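Local coordinates for protein bradyzoite surface antigen BSR4 (Toxoplasma gondii, PDB 2JKS) that is a bradyzoite surface antigen of the SAG1-related superfamily, built from two SRS domains, and binds zinc ions in the crystal, at residues Leu127-Cys138 with Ala153-Arg164. Sequence-based numbering, arbitrary orientation.
Sequences LPLTDKAFVVGC and AACKLTVNVEAR
Lys132 O takes the N-H of Val161 at 2.6 Å, and the same oxygen also receives the CA-H of Asn160, with Asn160 CA 3.3 Å away. Before this pair, Asp131 holds the chain leaving the second strand: OD1 accepts from Ala163 N at 3.0 Å in an almost straight bond (176°), while OD2 accepts from Lys180 N, so the two oxygens of one carboxylate reach Ala163, just after strand 152-161, and Lys180, which falls in the second SRS range. Arg164 N donates to Pro128 O. Bends at chi2 and chi3 of Arg164 bring its guanidinium to Leu127 O, which lies in the plane of the group, 2.7 Å from NH1. Arg164 CD also rests against Leu129 CD2 at 3.6 Å. Beyond these loop residues the segments form an antiparallel beta hairpin inside the six-stranded sheet of the first SRS domain, paired from Lys132–Val161 to Cys138–Cys155. Four hydrogen-bonded pairs carry eight backbone bonds. A chi1 of 67° turns the Phe134 ring so that one face lies under Val159 CB, 3.7 Å from the centroid and 23° off the normal, a CH-pi contact. Leu91 and Leu94 of helix 91-95 also touch the Phe134 side chain. Pro128 CD packs on Val161 CG1 at 3.7 Å. At the far end, Cys138 and Cys155 are each bonded to a different strand of the five-stranded sheet, through disulfides to Cys46 and Cys16.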
loop_
_atom_site.group_PDB
_atom_site.type_symbol
_atom_site.label_atom_id
_atom_site.label_comp_id
_atom_site.label_asym_id
_atom_site.label_seq_id
_atom_site.Cartn_x
_atom_site.Cartn_y
_atom_site.Cartn_z
ATOM N N LEU A 127 -6.065 -0.474 -0.485
ATOM C CA LEU A 127 -4.802 0.168 -0.947
ATOM C C LEU A 127 -3.704 -0.102 0.077
ATOM O O LEU A 127 -3.951 0.108 1.256
ATOM C CB LEU A 127 -5.007 1.664 -1.168
ATOM C CG LEU A 127 -5.890 2.031 -2.345
ATOM C CD1 LEU A 127 -6.022 3.563 -2.373
ATOM C CD2 LEU A 127 -5.261 1.451 -3.622
ATOM N N PRO A 128 -2.521 -0.621 -0.366
ATOM C CA PRO A 128 -1.446 -1.073 0.543
ATOM C C PRO A 128 -0.707 0.109 1.209
ATOM O O PRO A 128 -0.875 1.252 0.803
ATOM C CB PRO A 128 -0.512 -1.887 -0.393
ATOM C CG PRO A 128 -0.707 -1.261 -1.734
ATOM C CD PRO A 128 -2.173 -0.871 -1.786
ATOM N N LEU A 129 0.053 -0.167 2.259
ATOM C CA LEU A 129 0.953 0.843 2.879
ATOM C C LEU A 129 2.240 1.063 2.125
ATOM O O LEU A 129 2.964 2.043 2.361
ATOM C CB LEU A 129 1.277 0.417 4.309
ATOM C CG LEU A 129 0.066 0.209 5.198
ATOM C CD1 LEU A 129 0.491 -0.230 6.609
ATOM C CD2 LEU A 129 -0.839 1.424 5.218
ATOM N N THR A 130 2.553 0.123 1.227
ATOM C CA THR A 130 3.733 0.198 0.416
ATOM C C THR A 130 3.354 -0.127 -1.035
ATOM O O THR A 130 2.342 -0.792 -1.263
ATOM C CB THR A 130 4.847 -0.792 0.920
ATOM O OG1 THR A 130 4.333 -2.117 0.883
ATOM C CG2 THR A 130 5.246 -0.471 2.389
ATOM N N ASP A 131 4.175 0.330 -1.978
ATOM C CA ASP A 131 3.923 0.088 -3.416
ATOM C C ASP A 131 4.025 -1.395 -3.730
ATOM O O ASP A 131 4.965 -2.030 -3.293
ATOM C CB ASP A 131 4.878 0.908 -4.287
ATOM C CG ASP A 131 4.678 2.414 -4.123
ATOM O OD1 ASP A 131 3.541 2.867 -3.855
ATOM O OD2 ASP A 131 5.650 3.165 -4.283
ATOM N N LYS A 132 3.035 -1.933 -4.450
ATOM C CA LYS A 132 3.016 -3.341 -4.807
ATOM C C LYS A 132 2.914 -3.551 -6.316
ATOM O O LYS A 132 2.409 -2.702 -7.064
ATOM C CB LYS A 132 1.843 -4.080 -4.130
ATOM C CG LYS A 132 1.746 -3.923 -2.600
ATOM C CD LYS A 132 2.863 -4.700 -1.881
ATOM C CE LYS A 132 2.753 -4.453 -0.374
ATOM N NZ LYS A 132 3.848 -5.199 0.310
ATOM N N ALA A 133 3.335 -4.732 -6.741
ATOM C CA ALA A 133 3.147 -5.193 -8.109
ATOM C C ALA A 133 2.811 -6.682 -8.128
ATOM O O ALA A 133 3.334 -7.476 -7.320
ATOM C CB ALA A 133 4.420 -4.924 -8.930
ATOM N N PHE A 134 1.990 -7.080 -9.082
ATOM C CA PHE A 134 1.765 -8.505 -9.332
ATOM C C PHE A 134 1.680 -8.716 -10.819
ATOM O O PHE A 134 1.711 -7.738 -11.593
ATOM C CB PHE A 134 0.489 -9.012 -8.599
ATOM C CG PHE A 134 -0.826 -8.422 -9.123
ATOM C CD1 PHE A 134 -1.437 -8.960 -10.277
ATOM C CD2 PHE A 134 -1.448 -7.366 -8.453
ATOM C CE1 PHE A 134 -2.602 -8.465 -10.761
ATOM C CE2 PHE A 134 -2.694 -6.850 -8.929
ATOM C CZ PHE A 134 -3.257 -7.424 -10.082
ATOM N N VAL A 135 1.585 -9.988 -11.205
ATOM C CA VAL A 135 1.583 -10.418 -12.611
ATOM C C VAL A 135 0.423 -11.442 -12.775
ATOM O O VAL A 135 0.169 -12.303 -11.902
ATOM C CB VAL A 135 2.993 -11.033 -13.055
ATOM C CG1 VAL A 135 2.872 -11.913 -14.298
ATOM C CG2 VAL A 135 4.033 -9.945 -13.342
ATOM N N VAL A 136 -0.283 -11.305 -13.881
ATOM C CA VAL A 136 -1.271 -12.271 -14.361
ATOM C C VAL A 136 -0.972 -12.379 -15.871
ATOM O O VAL A 136 -0.230 -11.564 -16.443
ATOM C CB VAL A 136 -2.780 -11.842 -14.061
ATOM C CG1 VAL A 136 -3.118 -11.820 -12.526
ATOM C CG2 VAL A 136 -3.121 -10.435 -14.701
ATOM N N GLY A 137 -1.532 -13.383 -16.517
ATOM C CA GLY A 137 -1.249 -13.571 -17.924
ATOM C C GLY A 137 -2.216 -14.562 -18.529
ATOM O O GLY A 137 -3.019 -15.157 -17.817
ATOM N N CYS A 138 -2.155 -14.720 -19.848
ATOM C CA CYS A 138 -2.883 -15.797 -20.519
ATOM C C CYS A 138 -1.892 -16.527 -21.408
ATOM O O CYS A 138 -0.953 -15.931 -21.890
ATOM C CB CYS A 138 -4.054 -15.238 -21.345
ATOM S SG CYS A 138 -5.358 -14.643 -20.283
ATOM N N ALA A 153 1.816 -19.444 -27.020
ATOM C CA ALA A 153 2.180 -18.049 -26.924
ATOM C C ALA A 153 1.495 -17.557 -25.648
ATOM O O ALA A 153 0.564 -18.197 -25.136
ATOM C CB ALA A 153 1.697 -17.292 -28.118
ATOM N N ALA A 154 1.978 -16.440 -25.121
ATOM C CA ALA A 154 1.423 -15.895 -23.879
ATOM C C ALA A 154 1.452 -14.360 -23.874
ATOM O O ALA A 154 2.186 -13.753 -24.650
ATOM C CB ALA A 154 2.207 -16.455 -22.699
ATOM N N CYS A 155 0.614 -13.757 -23.027
ATOM C CA CYS A 155 0.708 -12.333 -22.686
ATOM C C CYS A 155 1.032 -12.277 -21.230
ATOM O O CYS A 155 0.480 -13.039 -20.415
ATOM C CB CYS A 155 -0.640 -11.636 -22.822
ATOM S SG CYS A 155 -1.135 -11.300 -24.481
ATOM N N LYS A 156 1.884 -11.343 -20.882
ATOM C CA LYS A 156 2.123 -11.083 -19.482
ATOM C C LYS A 156 1.725 -9.636 -19.047
ATOM O O LYS A 156 2.124 -8.665 -19.662
ATOM C CB LYS A 156 3.583 -11.400 -19.197
ATOM C CG LYS A 156 4.025 -11.072 -17.843
ATOM C CD LYS A 156 5.462 -10.724 -17.965
ATOM C CE LYS A 156 6.216 -11.239 -16.775
ATOM N NZ LYS A 156 7.625 -10.928 -17.004
ATOM N N LEU A 157 0.923 -9.518 -17.982
ATOM C CA LEU A 157 0.490 -8.215 -17.513
ATOM C C LEU A 157 1.037 -7.945 -16.122
ATOM O O LEU A 157 0.736 -8.676 -15.207
ATOM C CB LEU A 157 -1.059 -8.113 -17.487
ATOM C CG LEU A 157 -1.641 -6.758 -17.026
ATOM C CD1 LEU A 157 -1.221 -5.606 -17.941
ATOM C CD2 LEU A 157 -3.177 -6.799 -16.877
ATOM N N THR A 158 1.834 -6.891 -15.980
ATOM C CA THR A 158 2.233 -6.435 -14.674
ATOM C C THR A 158 1.241 -5.356 -14.182
ATOM O O THR A 158 1.037 -4.347 -14.846
ATOM C CB THR A 158 3.687 -5.909 -14.672
ATOM O OG1 THR A 158 4.580 -6.960 -15.102
ATOM C CG2 THR A 158 4.100 -5.410 -13.287
ATOM N N VAL A 159 0.654 -5.563 -13.001
ATOM C CA VAL A 159 -0.200 -4.533 -12.407
ATOM C C VAL A 159 0.522 -3.990 -11.182
ATOM O O VAL A 159 0.809 -4.733 -10.253
ATOM C CB VAL A 159 -1.582 -5.095 -12.003
ATOM C CG1 VAL A 159 -2.543 -4.018 -11.282
ATOM C CG2 VAL A 159 -2.278 -5.916 -13.246
ATOM N N ASN A 160 0.810 -2.695 -11.221
ATOM C CA ASN A 160 1.391 -1.930 -10.134
ATOM C C ASN A 160 0.227 -1.370 -9.360
ATOM O O ASN A 160 -0.741 -0.917 -9.962
ATOM C CB ASN A 160 2.257 -0.819 -10.755
ATOM C CG ASN A 160 3.421 -1.397 -11.532
ATOM O OD1 ASN A 160 4.266 -2.063 -10.944
ATOM N ND2 ASN A 160 3.424 -1.232 -12.867
ATOM N N VAL A 161 0.277 -1.476 -8.041
ATOM C CA VAL A 161 -0.733 -0.900 -7.172
ATOM C C VAL A 161 -0.001 0.119 -6.281
ATOM O O VAL A 161 0.919 -0.249 -5.547
ATOM C CB VAL A 161 -1.435 -1.980 -6.310
ATOM C CG1 VAL A 161 -2.523 -1.354 -5.472
ATOM C CG2 VAL A 161 -1.945 -3.164 -7.230
ATOM N N GLU A 162 -0.358 1.393 -6.428
ATOM C CA GLU A 162 0.294 2.454 -5.652
ATOM C C GLU A 162 -0.257 2.441 -4.245
ATOM O O GLU A 162 -1.452 2.250 -4.055
ATOM C CB GLU A 162 0.051 3.812 -6.285
ATOM C CG GLU A 162 0.592 3.856 -7.708
ATOM C CD GLU A 162 0.602 5.239 -8.327
ATOM O OE1 GLU A 162 -0.058 6.148 -7.797
ATOM O OE2 GLU A 162 1.270 5.404 -9.369
ATOM N N ALA A 163 0.630 2.654 -3.266
ATOM C CA ALA A 163 0.261 2.764 -1.861
ATOM C C ALA A 163 -0.767 3.883 -1.631
ATOM O O ALA A 163 -0.741 4.909 -2.306
ATOM C CB ALA A 163 1.544 3.086 -1.037
ATOM N N ARG A 164 -1.647 3.701 -0.667
ATOM C CA ARG A 164 -2.497 4.797 -0.202
ATOM C C ARG A 164 -1.626 5.961 0.281
ATOM O O ARG A 164 -0.445 5.767 0.654
ATOM C CB ARG A 164 -3.379 4.347 0.958
ATOM C CG ARG A 164 -2.611 4.026 2.246
ATOM C CD ARG A 164 -3.254 2.811 2.879
ATOM N NE ARG A 164 -4.374 3.127 3.734
ATOM C CZ ARG A 164 -5.422 2.308 3.893
ATOM N NH1 ARG A 164 -5.506 1.166 3.206
ATOM N NH2 ARG A 164 -6.404 2.642 4.717
#